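Local coordinates for bsobi restriction endonuclease (PDB 1DC1) that recognises the double-stranded DNA sequence 5'-CYCGRG-3' as a homodimer and cleaves it after the first cytosine, at a contact of chain A with DNA and the interface of chains B and A. Coordinates in Å, arbitrary orientation; residue numbers count along the deposited sequence, not the author numbering. Chains: chain A/B, Bsobi restriction endonuclease.

Contact 1: a contact of chain A with DNA. Residues chain A 248, 251-252, 255. With nucleotides of chain D; nucleotides of chain C.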
loop_
_atom_site.group_PDB
_atom_site.type_symbol
_atom_site.label_atom_id
_atom_site.label_comp_id
_atom_site.label_asym_id
_atom_site.label_seq_id
_atom_site.Cartn_x
_atom_site.Cartn_y
_atom_site.Cartn_z
ATOM N N ALA A 248 -5.605 3.453 9.182
ATOM C CA ALA A 248 -5.908 2.184 8.496
ATOM C C ALA A 248 -4.652 1.536 7.905
ATOM O O ALA A 248 -4.668 0.359 7.565
ATOM C CB ALA A 248 -6.962 2.398 7.386
ATOM N N ASP A 251 -1.089 -0.415 11.262
ATOM C CA ASP A 251 -0.671 -1.792 11.520
ATOM C C ASP A 251 -0.069 -2.440 10.247
ATOM O O ASP A 251 0.895 -3.240 10.335
ATOM C CB ASP A 251 -1.852 -2.620 12.009
ATOM C CG ASP A 251 -1.391 -3.905 12.654
ATOM O OD1 ASP A 251 -0.936 -3.814 13.830
ATOM O OD2 ASP A 251 -1.444 -4.956 11.967
ATOM N N GLU A 252 -0.631 -2.084 9.073
ATOM C CA GLU A 252 -0.149 -2.575 7.788
ATOM C C GLU A 252 1.369 -2.281 7.609
ATOM O O GLU A 252 2.184 -3.203 7.421
ATOM C CB GLU A 252 -0.939 -1.917 6.639
ATOM C CG GLU A 252 -0.443 -2.378 5.228
ATOM C CD GLU A 252 -0.903 -3.800 4.870
ATOM O OE1 GLU A 252 -1.633 -4.395 5.702
ATOM O OE2 GLU A 252 -0.553 -4.334 3.774
ATOM N N LYS A 255 3.634 -3.977 10.316
ATOM C CA LYS A 255 3.910 -5.407 10.036
ATOM C C LYS A 255 5.085 -5.473 9.041
ATOM O O LYS A 255 5.990 -6.278 9.173
ATOM C CB LYS A 255 2.690 -6.077 9.409
ATOM C CG LYS A 255 1.655 -6.536 10.416
ATOM C CD LYS A 255 0.519 -7.317 9.728
ATOM C CE LYS A 255 -0.346 -6.468 8.812
ATOM N NZ LYS A 255 -1.552 -6.013 9.526
ATOM P P DG D 8 -0.651 7.788 4.546
ATOM O OP1 DG D 8 -0.370 9.160 4.937
ATOM O OP2 DG D 8 -0.737 6.737 5.569
ATOM O "O5'" DG D 8 -2.036 7.875 3.755
ATOM C "C5'" DG D 8 -2.161 8.644 2.513
ATOM C "C4'" DG D 8 -3.128 7.951 1.579
ATOM O "O4'" DG D 8 -2.562 6.668 1.220
ATOM C "C3'" DG D 8 -4.498 7.663 2.217
ATOM O "O3'" DG D 8 -5.523 7.647 1.204
ATOM C "C2'" DG D 8 -4.341 6.225 2.691
ATOM C "C1'" DG D 8 -3.453 5.627 1.581
ATOM N N9 DG D 8 -2.678 4.446 1.970
ATOM C C8 DG D 8 -1.994 4.273 3.156
ATOM N N7 DG D 8 -1.448 3.089 3.268
ATOM C C5 DG D 8 -1.767 2.440 2.076
ATOM C C6 DG D 8 -1.473 1.093 1.627
ATOM O O6 DG D 8 -0.861 0.211 2.216
ATOM N N1 DG D 8 -2.004 0.834 0.365
ATOM C C2 DG D 8 -2.737 1.736 -0.383
ATOM N N2 DG D 8 -3.154 1.331 -1.588
ATOM N N3 DG D 8 -3.039 2.977 0.028
ATOM C C4 DG D 8 -2.521 3.264 1.254
ATOM P P DA C 4 -5.594 -3.998 15.259
ATOM O OP1 DA C 4 -5.064 -5.114 16.074
ATOM O OP2 DA C 4 -4.980 -2.635 15.350
ATOM O "O5'" DA C 4 -5.579 -4.457 13.726
ATOM C "C5'" DA C 4 -6.474 -5.502 13.275
ATOM C "C4'" DA C 4 -6.594 -5.501 11.770
ATOM O "O4'" DA C 4 -7.567 -4.550 11.277
ATOM C "C3'" DA C 4 -5.290 -5.220 11.048
ATOM O "O3'" DA C 4 -5.063 -6.119 9.972
ATOM C "C2'" DA C 4 -5.563 -3.889 10.372
ATOM C "C1'" DA C 4 -7.052 -4.004 10.107
ATOM N N9 DA C 4 -7.747 -2.755 9.832
ATOM C C8 DA C 4 -7.554 -1.545 10.391
ATOM N N7 DA C 4 -8.237 -0.588 9.820
ATOM C C5 DA C 4 -8.948 -1.235 8.829
ATOM C C6 DA C 4 -9.820 -0.769 7.838
ATOM N N6 DA C 4 -10.092 0.519 7.668
ATOM N N1 DA C 4 -10.386 -1.680 7.014
ATOM C C2 DA C 4 -10.062 -2.944 7.159
ATOM N N3 DA C 4 -9.230 -3.504 8.033
ATOM C C4 DA C 4 -8.700 -2.575 8.854
ATOM P P DC C 5 -4.941 -7.711 10.193
ATOM O OP1 DC C 5 -5.748 -8.211 11.346
ATOM O OP2 DC C 5 -3.512 -8.120 10.076
ATOM O "O5'" DC C 5 -5.697 -8.191 8.884
ATOM C "C5'" DC C 5 -5.206 -7.833 7.593
ATOM C "C4'" DC C 5 -6.358 -7.749 6.616
ATOM O "O4'" DC C 5 -7.172 -6.612 6.928
ATOM C "C3'" DC C 5 -5.928 -7.517 5.170
ATOM O "O3'" DC C 5 -5.650 -8.759 4.543
ATOM C "C2'" DC C 5 -7.135 -6.843 4.562
ATOM C "C1'" DC C 5 -7.620 -5.998 5.717
ATOM N N1 DC C 5 -7.143 -4.595 5.685
ATOM C C2 DC C 5 -7.783 -3.717 4.796
ATOM O O2 DC C 5 -8.660 -4.181 4.022
ATOM N N3 DC C 5 -7.420 -2.403 4.779
ATOM C C4 DC C 5 -6.437 -1.968 5.570
ATOM N N4 DC C 5 -6.103 -0.667 5.488
ATOM C C5 DC C 5 -5.746 -2.843 6.474
ATOM C C6 DC C 5 -6.130 -4.138 6.496
ATOM P P DT C 6 -4.656 -8.816 3.307
ATOM O OP1 DT C 6 -4.481 -10.249 2.934
ATOM O OP2 DT C 6 -3.476 -7.965 3.585
ATOM O "O5'" DT C 6 -5.452 -8.056 2.161
ATOM C "C5'" DT C 6 -6.615 -8.641 1.516
ATOM C "C4'" DT C 6 -7.038 -7.767 0.353
ATOM O "O4'" DT C 6 -7.556 -6.515 0.847
ATOM C "C3'" DT C 6 -5.926 -7.376 -0.633
ATOM O "O3'" DT C 6 -5.738 -8.399 -1.612
ATOM C "C2'" DT C 6 -6.458 -6.101 -1.247
ATOM C "C1'" DT C 6 -7.235 -5.486 -0.081
ATOM N N1 DT C 6 -6.456 -4.486 0.608
ATOM C C2 DT C 6 -6.571 -3.199 0.145
ATOM O O2 DT C 6 -7.252 -2.921 -0.811
ATOM N N3 DT C 6 -5.861 -2.270 0.844
ATOM C C4 DT C 6 -5.040 -2.517 1.955
ATOM O O4 DT C 6 -4.512 -1.591 2.528
ATOM C C5 DT C 6 -4.917 -3.919 2.361
ATOM C C7 DT C 6 -4.001 -4.296 3.491
ATOM C C6 DT C 6 -5.639 -4.816 1.677
ATOM P P DC C 7 -4.280 -8.697 -2.192
ATOM O OP1 DC C 7 -4.439 -9.771 -3.161
ATOM O OP2 DC C 7 -3.267 -8.811 -1.152
ATOM O "O5'" DC C 7 -3.904 -7.372 -2.977
ATOM C "C5'" DC C 7 -4.717 -6.890 -4.085
ATOM C "C4'" DC C 7 -4.139 -5.600 -4.629
ATOM O "O4'" DC C 7 -4.150 -4.537 -3.623
ATOM C "C3'" DC C 7 -2.685 -5.721 -5.112
ATOM O "O3'" DC C 7 -2.535 -4.976 -6.290
ATOM C "C2'" DC C 7 -1.880 -5.004 -4.046
ATOM C "C1'" DC C 7 -2.850 -3.956 -3.509
ATOM N N1 DC C 7 -2.588 -3.578 -2.091
ATOM C C2 DC C 7 -2.394 -2.203 -1.764
ATOM O O2 DC C 7 -2.632 -1.333 -2.617
ATOM N N3 DC C 7 -1.962 -1.874 -0.517
ATOM C C4 DC C 7 -1.775 -2.833 0.395
ATOM N N4 DC C 7 -1.260 -2.484 1.557
ATOM C C5 DC C 7 -2.080 -4.205 0.131
ATOM C C6 DC C 7 -2.468 -4.532 -1.114
HETATM O O HOH W 1 -2.347 -7.101 5.846
HETATM O O HOH W 2 -2.007 -1.905 15.441
#
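A:Glu252 and A:Lys255 leave the same helix in different directions, one to the bases and one to the backbone. The site is a major-groove reading surface on chain C. CG of A:Glu252 stands anti to the backbone N (chi1 179°), and the chain then bends at chi2. This turns the carboxylate toward DT6 and DC7. OE2 of A:Glu252 accepts a hydrogen bond from N4, the exocyclic amine of DC7, at 3.0 Å. The bond is nearly straight, but the amine comes from above the carboxylate plane. The same N4 also pairs with O6 of DG8 of chain D, so the amine serves the base pair and the protein together. CD of A:Glu252 packs on the thymine methyl C7 of DT6 at 3.4 Å. OE1 points to the backbone, where water 1 bridges it to OP2 of DT6.

The carbonyl O of A:Ala248 takes N4 of DC5 at 2.7 Å, with the amine above the carbonyl plane. CB of A:Ala248 lies 3.7 Å from N6 of DA4. The amines of DC5 and DC7 are thus both read by acceptors, which fits the cytosines of the recognition sequence.

A:Lys255 bends at chi3 and chi4 and brings NZ to OP2 of DC5 at 2.9 Å, a salt bridge. A:Asp251 probably steadies this amino group from the protein side. Its OD2 uses the anti lone pair to bind NZ of A:Lys255 at 2.7 Å. Its OD1 reaches OP2 of DA4 through water 2. The carboxylate would probably favour the charged form of the lysine.

All four residues lie in the first turns of helix 247-270, whose N-terminal part faces the major groove.

Contact 2: the interface of chains B and A. Residues chain B 43, 47, 50, 115-116, 119; chain A 106, 109, 112-113, 116.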
loop_
_atom_site.group_PDB
_atom_site.type_symbol
_atom_site.label_atom_id
_atom_site.label_comp_id
_atom_site.label_asym_id
_atom_site.label_seq_id
_atom_site.Cartn_x
_atom_site.Cartn_y
_atom_site.Cartn_z
ATOM N N ILE B 43 -17.097 7.739 -14.979
ATOM C CA ILE B 43 -17.275 8.740 -16.023
ATOM C C ILE B 43 -18.746 9.175 -16.125
ATOM O O ILE B 43 -19.024 10.351 -16.318
ATOM C CB ILE B 43 -16.781 8.208 -17.378
ATOM C CG1 ILE B 43 -15.316 7.787 -17.230
ATOM C CG2 ILE B 43 -16.963 9.264 -18.469
ATOM C CD1 ILE B 43 -14.340 8.922 -17.023
ATOM N N ARG B 47 -20.464 12.835 -15.861
ATOM C CA ARG B 47 -21.393 13.413 -16.857
ATOM C C ARG B 47 -22.630 13.931 -16.142
ATOM O O ARG B 47 -23.103 15.042 -16.396
ATOM C CB ARG B 47 -21.847 12.375 -17.913
ATOM C CG ARG B 47 -20.772 11.899 -18.883
ATOM C CD ARG B 47 -20.406 12.916 -19.975
ATOM N NE ARG B 47 -19.457 12.342 -20.958
ATOM C CZ ARG B 47 -18.902 12.991 -21.994
ATOM N NH1 ARG B 47 -19.181 14.285 -22.227
ATOM N NH2 ARG B 47 -18.082 12.341 -22.833
ATOM N N LYS B 50 -21.895 17.061 -14.186
ATOM C CA LYS B 50 -21.879 18.244 -15.018
ATOM C C LYS B 50 -23.311 18.729 -15.338
ATOM O O LYS B 50 -23.576 19.941 -15.346
ATOM C CB LYS B 50 -21.133 18.006 -16.313
ATOM C CG LYS B 50 -20.977 19.269 -17.055
ATOM C CD LYS B 50 -20.049 19.108 -18.147
ATOM C CE LYS B 50 -20.051 20.354 -18.951
ATOM N NZ LYS B 50 -19.049 20.164 -19.984
ATOM N N ILE B 115 -15.567 19.529 -12.820
ATOM C CA ILE B 115 -15.652 18.142 -13.333
ATOM C C ILE B 115 -14.268 17.455 -13.443
ATOM O O ILE B 115 -14.099 16.302 -13.040
ATOM C CB ILE B 115 -16.365 18.117 -14.713
ATOM C CG1 ILE B 115 -17.764 18.780 -14.638
ATOM C CG2 ILE B 115 -16.499 16.689 -15.151
ATOM C CD1 ILE B 115 -18.761 18.242 -13.540
ATOM N N PHE B 116 -13.288 18.192 -13.971
ATOM C CA PHE B 116 -11.931 17.713 -14.122
ATOM C C PHE B 116 -11.342 17.377 -12.749
ATOM O O PHE B 116 -10.669 16.356 -12.601
ATOM C CB PHE B 116 -11.067 18.782 -14.782
ATOM C CG PHE B 116 -11.330 18.963 -16.249
ATOM C CD1 PHE B 116 -12.197 18.093 -16.954
ATOM C CD2 PHE B 116 -10.710 19.999 -16.938
ATOM C CE1 PHE B 116 -12.437 18.265 -18.341
ATOM C CE2 PHE B 116 -10.936 20.190 -18.332
ATOM C CZ PHE B 116 -11.791 19.327 -19.029
ATOM N N LEU B 119 -13.049 14.217 -11.240
ATOM C CA LEU B 119 -12.480 13.010 -11.867
ATOM C C LEU B 119 -11.050 12.712 -11.415
ATOM O O LEU B 119 -10.708 11.585 -11.117
ATOM C CB LEU B 119 -12.525 13.167 -13.387
ATOM C CG LEU B 119 -13.928 12.982 -13.995
ATOM C CD1 LEU B 119 -13.943 13.622 -15.414
ATOM C CD2 LEU B 119 -14.296 11.475 -14.039
ATOM N N ALA A 106 -18.958 7.673 -27.680
ATOM C CA ALA A 106 -19.278 8.988 -27.097
ATOM C C ALA A 106 -19.688 9.975 -28.196
ATOM O O ALA A 106 -20.129 11.111 -27.924
ATOM C CB ALA A 106 -18.091 9.544 -26.321
ATOM N N GLU A 109 -19.340 13.714 -28.209
ATOM C CA GLU A 109 -18.652 14.030 -26.954
ATOM C C GLU A 109 -17.344 13.278 -26.791
ATOM O O GLU A 109 -16.859 13.120 -25.678
ATOM C CB GLU A 109 -19.556 13.693 -25.780
ATOM C CG GLU A 109 -20.968 14.155 -25.970
ATOM C CD GLU A 109 -21.031 15.631 -26.255
ATOM O OE1 GLU A 109 -20.482 16.386 -25.434
ATOM O OE2 GLU A 109 -21.614 16.032 -27.293
ATOM N N ASP A 112 -14.237 15.198 -24.749
ATOM C CA ASP A 112 -14.335 15.167 -23.295
ATOM C C ASP A 112 -14.292 13.727 -22.791
ATOM O O ASP A 112 -13.817 13.507 -21.696
ATOM C CB ASP A 112 -15.589 15.874 -22.791
ATOM C CG ASP A 112 -15.420 17.388 -22.664
ATOM O OD1 ASP A 112 -14.322 17.960 -22.868
ATOM O OD2 ASP A 112 -16.431 18.012 -22.358
ATOM N N GLU A 113 -14.801 12.755 -23.559
ATOM C CA GLU A 113 -14.702 11.350 -23.144
ATOM C C GLU A 113 -13.193 11.063 -22.891
ATOM O O GLU A 113 -12.814 10.478 -21.870
ATOM C CB GLU A 113 -15.238 10.394 -24.234
ATOM C CG GLU A 113 -15.235 8.909 -23.803
ATOM C CD GLU A 113 -16.220 8.594 -22.654
ATOM O OE1 GLU A 113 -17.172 9.378 -22.455
ATOM O OE2 GLU A 113 -16.067 7.559 -21.943
ATOM N N PHE A 116 -11.819 13.189 -19.758
ATOM C CA PHE A 116 -12.390 12.640 -18.533
ATOM C C PHE A 116 -11.653 11.323 -18.185
ATOM O O PHE A 116 -11.321 11.098 -17.019
ATOM C CB PHE A 116 -13.894 12.335 -18.712
ATOM C CG PHE A 116 -14.780 13.559 -18.773
ATOM C CD1 PHE A 116 -14.268 14.857 -18.579
ATOM C CD2 PHE A 116 -16.135 13.418 -19.025
ATOM C CE1 PHE A 116 -15.106 16.004 -18.643
ATOM C CE2 PHE A 116 -16.982 14.553 -19.089
ATOM C CZ PHE A 116 -16.467 15.836 -18.900
HETATM O O HOH W 3 -19.499 9.465 -21.090
HETATM O O HOH W 4 -18.521 16.333 -23.946
#
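Charged and polar contacts centre on the guanidinium of B:Arg47. Its NH2 donates to OE1 of A:Glu113 at 3.1 Å, a nearly straight salt bridge on the anti lone pair of the carboxylate. The two flat groups are nearly coplanar, 20° apart. NH2 of B:Arg47 also donates to the backbone O of A:Glu109 at 3.2 Å, in the guanidinium plane but above the carbonyl plane.

Two waters extend the grip. Water 3 links NE of B:Arg47 to OE1 of A:Glu113. Water 4 joins NH1 to OD2 of A:Asp112. The extended B:Lys50 crosses A:Asp112 at about a right angle. Its NZ stays 4.1 Å from OD2 of A:Asp112, too far for a bond, though the opposite charges may attract.

Apolar contacts gather round the ring of A:Phe116. Its rim lies against one guanidinium face of B:Arg47, with CE2 of A:Phe116 3.8 Å from CZ of B:Arg47. The planes are 66° apart, so this is a tilted rim-to-face contact rather than a flat stack. CD1 of B:Leu119 touches CD1 of A:Phe116 at 3.4 Å. The twin phenylalanines meet edge to edge, CE1 of B:Phe116 to CE1 of A:Phe116 at 3.5 Å. CG2 of B:Ile115 packs by CE1 and CZ of A:Phe116, and CD1 of B:Ile43 reaches CB of A:Phe116 at 3.8 Å. An alanine in place of B:Arg47 would remove the salt bridge and the packing on the A:Phe116 rim, and would probably weaken this part of the dimer.

The site is one patch of a helical dimer interface that is two-fold symmetric as a whole, so it has a twin with the chains exchanged. Chain B supplies helices 21-53 and 110-152. Chain A supplies the start of its own helix 110-152 and the short 3-10 helix 107-109 before it.

Contact 1 and contact 2 lie about 36 Å apart, measured between the centres of their C-alpha atoms. They share no residue and no helix. Contact 1 uses helix 247-270, and contact 2 uses helices 21-53 and 110-152 with the 3-10 helix 107-109. Chain A takes part in both. Contact 1 reads the DNA, while contact 2 joins the subunits well away from these bases. Each contact recurs with the chains exchanged, which suits a recognition sequence that reads the same on both strands in its degenerate form. Holding the subunits together around the duplex likely supports the encirclement of DNA named for this enzyme.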